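Local coordinates for protein tonb-dependent siderophore receptor (Acinetobacter baumannii, PDB 5FP1) that probably takes up iron by binding ferric siderophores at the cell surface and passing them across the bacterial outer membrane, at residues F33-L38 / K346-V351; G157-Q162 / Q186-G191. One frame throughout, in Å; residues are numbered along the deposited sequence.

Overall arrangement
Both contacts involve the wall of the transmembrane barrel, but they lie on opposite sides of the chain's centre, their own centres about 44 Å apart. Contact 1 is partly buried and joins two domains: a loop of the N-terminal plug region, F33-L38, ahead of strand 43-47, rests on barrel strand 346-368 through van der Waals packing round a valine and an arginine. Contact 2 is a surface contact within the barrel itself, between the neighbouring strands 161-171 and 177-188 and the loops next to them. Between its two segments contact 1 depends on packing, with polar ties supplied by residues around it, whereas contact 2 has five direct hydrogen bonds and a water bridging two carboxylates.

Contact 1 (F33-L38 / K346-V351)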
ATOM      1  N   PHE A  33      -8.332  17.262  -4.210  1.00 19.92           N
ATOM      2  CA  PHE A  33      -8.824  17.129  -5.575  1.00 20.48           C
ATOM      3  C   PHE A  33     -10.036  18.045  -5.657  1.00 21.92           C
ATOM      4  O   PHE A  33     -11.131  17.688  -5.272  1.00 27.25           O
ATOM      5  CB  PHE A  33      -9.242  15.699  -5.905  1.00 21.09           C
ATOM      6  CG  PHE A  33      -8.092  14.776  -6.231  1.00 21.85           C
ATOM      7  CD1 PHE A  33      -7.276  15.016  -7.331  1.00 23.63           C
ATOM      8  CD2 PHE A  33      -7.841  13.660  -5.459  1.00 24.82           C
ATOM      9  CE1 PHE A  33      -6.219  14.174  -7.638  1.00 24.74           C
ATOM     10  CE2 PHE A  33      -6.793  12.793  -5.764  1.00 24.18           C
ATOM     11  CZ  PHE A  33      -5.969  13.054  -6.852  1.00 23.09           C
ATOM     12  N   VAL A  34      -9.803  19.247  -6.139  1.00 21.41           N
ATOM     13  CA  VAL A  34     -10.813  20.285  -6.141  1.00 23.69           C
ATOM     14  C   VAL A  34     -11.825  20.165  -7.275  1.00 28.58           C
ATOM     15  O   VAL A  34     -12.856  20.854  -7.266  1.00 32.46           O
ATOM     16  CB  VAL A  34     -10.128  21.654  -6.185  1.00 24.51           C
ATOM     17  CG1 VAL A  34      -9.231  21.810  -4.964  1.00 28.57           C
ATOM     18  CG2 VAL A  34      -9.310  21.828  -7.470  1.00 26.06           C
ATOM     19  N   ALA A  35     -11.538  19.297  -8.242  1.00 23.32           N
ATOM     20  CA  ALA A  35     -12.432  19.074  -9.383  1.00 26.60           C
ATOM     21  C   ALA A  35     -12.914  17.639  -9.401  1.00 29.60           C
ATOM     22  O   ALA A  35     -12.242  16.775  -8.852  1.00 25.89           O
ATOM     23  CB  ALA A  35     -11.703  19.404 -10.683  1.00 25.65           C
ATOM     24  N   PRO A  36     -14.062  17.367 -10.060  1.00 25.67           N
ATOM     25  CA  PRO A  36     -14.515  15.985 -10.237  1.00 25.57           C
ATOM     26  C   PRO A  36     -13.484  15.173 -10.988  1.00 23.63           C
ATOM     27  O   PRO A  36     -12.658  15.734 -11.706  1.00 20.71           O
ATOM     28  CB  PRO A  36     -15.809  16.109 -11.062  1.00 33.48           C
ATOM     29  CG  PRO A  36     -15.955  17.546 -11.420  1.00 37.22           C
ATOM     30  CD  PRO A  36     -15.027  18.356 -10.574  1.00 30.99           C
ATOM     31  N   LEU A  37     -13.496  13.858 -10.801  1.00 23.71           N
ATOM     32  CA  LEU A  37     -12.436  13.048 -11.382  1.00 22.94           C
ATOM     33  C   LEU A  37     -12.416  13.159 -12.923  1.00 21.69           C
ATOM     34  O   LEU A  37     -11.356  13.178 -13.533  1.00 20.76           O
ATOM     35  CB  LEU A  37     -12.553  11.612 -10.907  1.00 25.09           C
ATOM     36  CG  LEU A  37     -12.260  11.463  -9.391  1.00 24.61           C
ATOM     37  CD1 LEU A  37     -12.473  10.013  -9.006  1.00 26.08           C
ATOM     38  CD2 LEU A  37     -10.860  11.957  -9.039  1.00 25.28           C
ATOM     39  N   LEU A  38     -13.586  13.287 -13.539  1.00 23.97           N
ATOM     40  CA  LEU A  38     -13.692  13.454 -15.009  1.00 21.43           C
ATOM     41  C   LEU A  38     -12.852  14.597 -15.558  1.00 22.33           C
ATOM     42  O   LEU A  38     -12.278  14.504 -16.652  1.00 25.53           O
ATOM     43  CB  LEU A  38     -15.181  13.671 -15.366  1.00 27.18           C
ATOM     44  CG  LEU A  38     -15.522  13.895 -16.844  1.00 24.64           C
ATOM     45  CD1 LEU A  38     -15.276  12.618 -17.616  1.00 24.43           C
ATOM     46  CD2 LEU A  38     -16.985  14.341 -16.977  1.00 26.78           C
ATOM     47  N   LYS A 346     -13.540  31.228 -12.712  1.00 32.26           N
ATOM     48  CA  LYS A 346     -14.041  30.524 -11.538  1.00 29.97           C
ATOM     49  C   LYS A 346     -12.925  29.686 -10.896  1.00 30.99           C
ATOM     50  O   LYS A 346     -12.398  28.756 -11.522  1.00 27.65           O
ATOM     51  CB  LYS A 346     -15.225  29.633 -11.894  1.00 32.25           C
ATOM     52  CG  LYS A 346     -16.367  30.393 -12.552  1.00 45.69           C
ATOM     53  CD  LYS A 346     -17.534  29.474 -12.849  1.00 48.75           C
ATOM     54  CE  LYS A 346     -18.547  30.153 -13.750  1.00 59.44           C
ATOM     55  NZ  LYS A 346     -19.777  29.326 -13.877  1.00 76.01           N
ATOM     56  N   HIS A 347     -12.574  30.021  -9.664  1.00 28.10           N
ATOM     57  CA  HIS A 347     -11.513  29.318  -8.935  1.00 27.28           C
ATOM     58  C   HIS A 347     -12.088  28.268  -8.012  1.00 31.06           C
ATOM     59  O   HIS A 347     -13.063  28.517  -7.301  1.00 30.92           O
ATOM     60  CB  HIS A 347     -10.698  30.280  -8.108  1.00 28.15           C
ATOM     61  CG  HIS A 347     -10.011  31.335  -8.900  1.00 30.51           C
ATOM     62  ND1 HIS A 347      -8.661  31.301  -9.171  1.00 31.20           N
ATOM     63  CD2 HIS A 347     -10.476  32.485  -9.444  1.00 36.27           C
ATOM     64  CE1 HIS A 347      -8.323  32.383  -9.851  1.00 33.40           C
ATOM     65  NE2 HIS A 347      -9.408  33.114 -10.031  1.00 33.93           N
ATOM     66  N   ARG A 348     -11.529  27.069  -8.089  1.00 28.96           N
ATOM     67  CA  ARG A 348     -11.817  26.004  -7.146  1.00 26.73           C
ATOM     68  C   ARG A 348     -10.508  25.663  -6.453  1.00 27.15           C
ATOM     69  O   ARG A 348      -9.546  25.245  -7.107  1.00 23.98           O
ATOM     70  CB  ARG A 348     -12.406  24.808  -7.865  1.00 29.88           C
ATOM     71  CG  ARG A 348     -13.828  25.076  -8.328  1.00 35.69           C
ATOM     72  CD  ARG A 348     -14.342  23.990  -9.221  1.00 48.49           C
ATOM     73  NE  ARG A 348     -13.569  23.865 -10.462  1.00 55.62           N
ATOM     74  CZ  ARG A 348     -13.861  22.962 -11.387  1.00 50.24           C
ATOM     75  NH1 ARG A 348     -14.905  22.160 -11.200  1.00 57.59           N
ATOM     76  NH2 ARG A 348     -13.125  22.842 -12.482  1.00 40.13           N
ATOM     77  N   PHE A 349     -10.432  25.935  -5.155  1.00 22.20           N
ATOM     78  CA  PHE A 349      -9.127  25.978  -4.499  1.00 22.67           C
ATOM     79  C   PHE A 349      -9.043  25.225  -3.170  1.00 23.05           C
ATOM     80  O   PHE A 349     -10.047  24.925  -2.519  1.00 24.85           O
ATOM     81  CB  PHE A 349      -8.708  27.422  -4.271  1.00 24.59           C
ATOM     82  CG  PHE A 349      -9.572  28.150  -3.281  1.00 30.39           C
ATOM     83  CD1 PHE A 349      -9.309  28.076  -1.924  1.00 32.41           C
ATOM     84  CD2 PHE A 349     -10.633  28.938  -3.712  1.00 34.02           C
ATOM     85  CE1 PHE A 349     -10.099  28.750  -1.003  1.00 29.20           C
ATOM     86  CE2 PHE A 349     -11.418  29.616  -2.798  1.00 33.18           C
ATOM     87  CZ  PHE A 349     -11.159  29.513  -1.445  1.00 31.67           C
ATOM     88  N   ASN A 350      -7.809  24.964  -2.795  1.00 22.84           N
ATOM     89  CA  ASN A 350      -7.468  24.412  -1.501  1.00 21.94           C
ATOM     90  C   ASN A 350      -6.098  24.968  -1.243  1.00 22.67           C
ATOM     91  O   ASN A 350      -5.141  24.713  -2.008  1.00 22.11           O
ATOM     92  CB  ASN A 350      -7.500  22.877  -1.529  1.00 24.44           C
ATOM     93  CG  ASN A 350      -7.187  22.263  -0.175  1.00 19.77           C
ATOM     94  OD1 ASN A 350      -6.463  22.850   0.618  1.00 20.01           O
ATOM     95  ND2 ASN A 350      -7.734  21.097   0.091  1.00 24.29           N
ATOM     96  N   VAL A 351      -6.006  25.816  -0.223  0.50 19.48           N
ATOM     97  CA  VAL A 351      -4.740  26.377   0.201  0.50 18.83           C
ATOM     98  C   VAL A 351      -4.555  26.067   1.685  0.50 21.64           C
ATOM     99  O   VAL A 351      -5.521  26.041   2.447  0.50 22.42           O
ATOM    100  CB  VAL A 351      -4.677  27.894  -0.070  0.50 23.17           C
ATOM    101  CG1 VAL A 351      -4.988  28.165  -1.537  0.50 26.90           C
ATOM    102  CG2 VAL A 351      -5.644  28.661   0.829  0.50 18.70           C
TER
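V34 presses its branched side chain against the backbone of barrel strand 346-368 at R348, while the long side chain of R348 reaches back over the plug segment. Following that arginine outward, CB lies 4.0 Å from V34 O. CG stands anti to the carbonyl carbon (chi1 -72°), and CD again comes close to V34 O, so the aliphatic stem runs past this carbonyl. The chain then bends at chi3 (-62°). NE, at the bend, is buried by the contact and has no hydrogen-bonding partner in the model. At the tip, NH1 is 3.9 Å from P36 CD, the proline and arginine side chains crossing at about a right angle. NH2 meets A35 CB at 4.1 Å, the methyl sitting over one guanidinium face and offset toward its rim. A35, with only a methyl, lets the flat guanidinium come close over it; the puckered, compact ring of P36 offers CD to NH1 from an oblique direction. NH2 is hydrogen-bonded to OD1 of N426 on the adjacent strand 405-428.

V34 fills the other half of the contact. Its CG2 approaches R348 O to 3.4 Å, and CG1 lies 4.0 Å from N350 CB, the two side chains crossing obliquely. N350 turns its amide to other partners, OD1 to Y422 and ND2 to the carbonyl of S31, which ties the residues just before V34 to the barrel as well. This is the plug-barrel interface of a TonB-dependent receptor, here near a short turn that is probably periplasmic.

Contact 2 (G157-Q162 / Q186-G191); sequences GTDNYQ and QNEKAG
Q162 and Q186 form an antiparallel hydrogen-bonded pair, and here the backbones are drawn close. Q162 N gives a bond of 2.8 Å to Q186 O, and Q186 N returns one of 2.9 Å to Q162 O. Y161 CA-H also points at Q186 O, and N187 CB packs 3.9 Å from Y161 CD2. The glutamine side chains lie side by side, pointing the same way, with their amide planes 43° apart. A little further on, E188 N reaches D159 O nearly along the C=O axis. Strands 161-171 and 177-188 are consecutive strands of the TonB-dependent receptor barrel, and the short turn leading into the first is probably one of its extracellular loops. D159 and N160 both take positive phi in that turn, a conformation asparagine and aspartate tolerate better than most residues.

Beyond the paired backbone the contact becomes side-chain-led and wetter. N160 ND2 donates to E188 OE2 at 2.8 Å, in the plane of its own amide but well above that of the carboxylate. OD2 of D159 is likewise met from above its plane, by G191 N at 2.9 Å; the positive phi of G191 favours glycine. D159 OD1 and E188 OE1 lie 4.3 Å apart, and if both groups are ionised they should repel; water 2 donates to both, at 2.6 Å from D159 OD1, and would ease this.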
ATOM      1  N   GLY A 157     -15.290 -19.663   6.440  1.00 25.83           N
ATOM      2  CA  GLY A 157     -14.711 -20.097   5.190  1.00 22.08           C
ATOM      3  C   GLY A 157     -13.721 -21.222   5.329  1.00 23.13           C
ATOM      4  O   GLY A 157     -13.377 -21.628   6.430  1.00 23.79           O
ATOM      5  N   THR A 158     -13.261 -21.720   4.199  1.00 22.43           N
ATOM      6  CA  THR A 158     -12.307 -22.808   4.207  1.00 27.52           C
ATOM      7  C   THR A 158     -10.992 -22.350   4.862  1.00 32.78           C
ATOM      8  O   THR A 158     -10.704 -21.129   4.949  1.00 24.96           O
ATOM      9  CB  THR A 158     -12.052 -23.292   2.784  1.00 26.95           C
ATOM     10  OG1 THR A 158     -11.736 -22.159   1.970  1.00 26.16           O
ATOM     11  CG2 THR A 158     -13.300 -23.969   2.223  1.00 29.14           C
ATOM     12  N   ASP A 159     -10.225 -23.329   5.332  1.00 25.05           N
ATOM     13  CA  ASP A 159      -8.956 -23.094   6.051  1.00 27.53           C
ATOM     14  C   ASP A 159      -9.135 -22.180   7.250  1.00 28.93           C
ATOM     15  O   ASP A 159      -8.338 -21.266   7.498  1.00 23.77           O
ATOM     16  CB  ASP A 159      -7.874 -22.601   5.084  1.00 25.80           C
ATOM     17  CG  ASP A 159      -7.351 -23.719   4.188  1.00 28.78           C
ATOM     18  OD1 ASP A 159      -7.143 -24.834   4.717  1.00 31.81           O
ATOM     19  OD2 ASP A 159      -7.169 -23.526   2.960  1.00 26.61           O
ATOM     20  N   ASN A 160     -10.198 -22.468   8.007  1.00 21.94           N
ATOM     21  CA  ASN A 160     -10.457 -21.878   9.318  1.00 23.54           C
ATOM     22  C   ASN A 160     -10.580 -20.357   9.291  1.00 24.12           C
ATOM     23  O   ASN A 160     -10.130 -19.675  10.190  1.00 24.69           O
ATOM     24  CB  ASN A 160      -9.401 -22.319  10.328  1.00 25.55           C
ATOM     25  CG  ASN A 160      -9.536 -23.798  10.672  1.00 42.33           C
ATOM     26  OD1 ASN A 160     -10.640 -24.286  10.903  1.00 40.02           O
ATOM     27  ND2 ASN A 160      -8.427 -24.522  10.666  1.00 40.01           N
ATOM     28  N   TYR A 161     -11.233 -19.864   8.259  1.00 21.97           N
ATOM     29  CA  TYR A 161     -11.641 -18.456   8.182  1.00 20.67           C
ATOM     30  C   TYR A 161     -12.899 -18.221   9.003  1.00 24.14           C
ATOM     31  O   TYR A 161     -13.897 -18.929   8.838  1.00 24.24           O
ATOM     32  CB  TYR A 161     -11.888 -18.154   6.721  1.00 20.88           C
ATOM     33  CG  TYR A 161     -12.327 -16.764   6.335  1.00 23.30           C
ATOM     34  CD1 TYR A 161     -13.605 -16.298   6.646  1.00 22.30           C
ATOM     35  CD2 TYR A 161     -11.501 -15.940   5.577  1.00 23.30           C
ATOM     36  CE1 TYR A 161     -14.026 -15.054   6.237  1.00 22.80           C
ATOM     37  CE2 TYR A 161     -11.915 -14.690   5.163  1.00 23.28           C
ATOM     38  CZ  TYR A 161     -13.185 -14.253   5.482  1.00 25.12           C
ATOM     39  OH  TYR A 161     -13.617 -13.020   5.069  1.00 25.03           O
ATOM     40  N   GLN A 162     -12.846 -17.246   9.905  1.00 21.16           N
ATOM     41  CA  GLN A 162     -14.049 -16.739  10.581  1.00 22.69           C
ATOM     42  C   GLN A 162     -13.930 -15.253  10.731  1.00 23.81           C
ATOM     43  O   GLN A 162     -12.894 -14.764  11.173  1.00 21.84           O
ATOM     44  CB  GLN A 162     -14.199 -17.362  11.981  1.00 26.16           C
ATOM     45  CG  GLN A 162     -14.236 -18.883  11.971  1.00 36.18           C
ATOM     46  CD  GLN A 162     -13.973 -19.466  13.351  1.00 53.74           C
ATOM     47  OE1 GLN A 162     -14.412 -18.918  14.356  1.00 52.43           O
ATOM     48  NE2 GLN A 162     -13.241 -20.570  13.405  1.00 70.76           N
ATOM     49  N   GLN A 186     -10.175 -14.190  11.961  1.00 21.02           N
ATOM     50  CA  GLN A 186      -9.065 -15.162  11.899  1.00 21.79           C
ATOM     51  C   GLN A 186      -9.127 -15.917  10.609  1.00 21.93           C
ATOM     52  O   GLN A 186     -10.224 -16.172  10.067  1.00 21.29           O
ATOM     53  CB  GLN A 186      -9.083 -16.154  13.064  1.00 25.51           C
ATOM     54  CG  GLN A 186     -10.290 -17.077  13.080  1.00 28.27           C
ATOM     55  CD  GLN A 186     -10.163 -18.211  14.098  1.00 39.23           C
ATOM     56  OE1 GLN A 186     -10.364 -19.378  13.769  1.00 55.90           O
ATOM     57  NE2 GLN A 186      -9.831 -17.871  15.320  1.00 41.57           N
ATOM     58  N   ASN A 187      -7.953 -16.275  10.094  1.00 19.53           N
ATOM     59  CA  ASN A 187      -7.863 -17.197   8.978  1.00 17.43           C
ATOM     60  C   ASN A 187      -6.472 -17.796   8.898  1.00 20.73           C
ATOM     61  O   ASN A 187      -5.484 -17.165   9.305  1.00 18.51           O
ATOM     62  CB  ASN A 187      -8.233 -16.523   7.639  1.00 19.93           C
ATOM     63  CG  ASN A 187      -7.135 -15.606   7.098  1.00 22.10           C
ATOM     64  OD1 ASN A 187      -6.988 -14.471   7.550  1.00 21.04           O
ATOM     65  ND2 ASN A 187      -6.398 -16.081   6.100  1.00 19.97           N
ATOM     66  N   GLU A 188      -6.399 -19.010   8.372  1.00 17.60           N
ATOM     67  CA  GLU A 188      -5.139 -19.592   7.937  1.00 19.85           C
ATOM     68  C   GLU A 188      -4.954 -19.210   6.491  1.00 20.10           C
ATOM     69  O   GLU A 188      -5.929 -19.069   5.763  1.00 20.05           O
ATOM     70  CB  GLU A 188      -5.170 -21.113   8.044  1.00 22.39           C
ATOM     71  CG  GLU A 188      -5.311 -21.601   9.460  1.00 26.27           C
ATOM     72  CD  GLU A 188      -5.513 -23.108   9.517  1.00 33.46           C
ATOM     73  OE1 GLU A 188      -5.344 -23.799   8.477  1.00 36.39           O
ATOM     74  OE2 GLU A 188      -5.832 -23.579  10.615  1.00 35.50           O
ATOM     75  N   LYS A 189      -3.706 -19.033   6.066  1.00 20.83           N
ATOM     76  CA  LYS A 189      -3.437 -18.745   4.670  1.00 19.48           C
ATOM     77  C   LYS A 189      -3.970 -19.914   3.839  1.00 21.08           C
ATOM     78  O   LYS A 189      -3.616 -21.078   4.072  1.00 20.53           O
ATOM     79  CB  LYS A 189      -1.950 -18.552   4.421  1.00 20.87           C
ATOM     80  CG  LYS A 189      -1.647 -18.135   3.003  1.00 21.25           C
ATOM     81  CD  LYS A 189      -0.149 -18.018   2.778  1.00 24.36           C
ATOM     82  CE  LYS A 189       0.155 -17.553   1.350  1.00 22.55           C
ATOM     83  NZ  LYS A 189       1.600 -17.689   1.007  1.00 24.63           N
ATOM     84  N   ALA A 190      -4.786 -19.602   2.850  1.00 20.57           N
ATOM     85  CA  ALA A 190      -5.513 -20.642   2.117  1.00 23.96           C
ATOM     86  C   ALA A 190      -4.565 -21.525   1.324  1.00 21.74           C
ATOM     87  O   ALA A 190      -3.688 -21.028   0.592  1.00 21.13           O
ATOM     88  CB  ALA A 190      -6.518 -19.994   1.165  1.00 26.34           C
ATOM     89  N   GLY A 191      -4.711 -22.832   1.505  1.00 23.16           N
ATOM     90  CA  GLY A 191      -3.915 -23.812   0.769  1.00 23.66           C
ATOM     91  C   GLY A 191      -2.562 -24.092   1.369  1.00 23.72           C
ATOM     92  O   GLY A 191      -1.821 -24.952   0.888  1.00 21.50           O
TER
HETATM   93  O   HOH W   1      -8.594 -19.086   5.240  1.00 22.89           O
HETATM   94  O   HOH W   2      -6.844 -25.717   7.150  1.00 41.66           O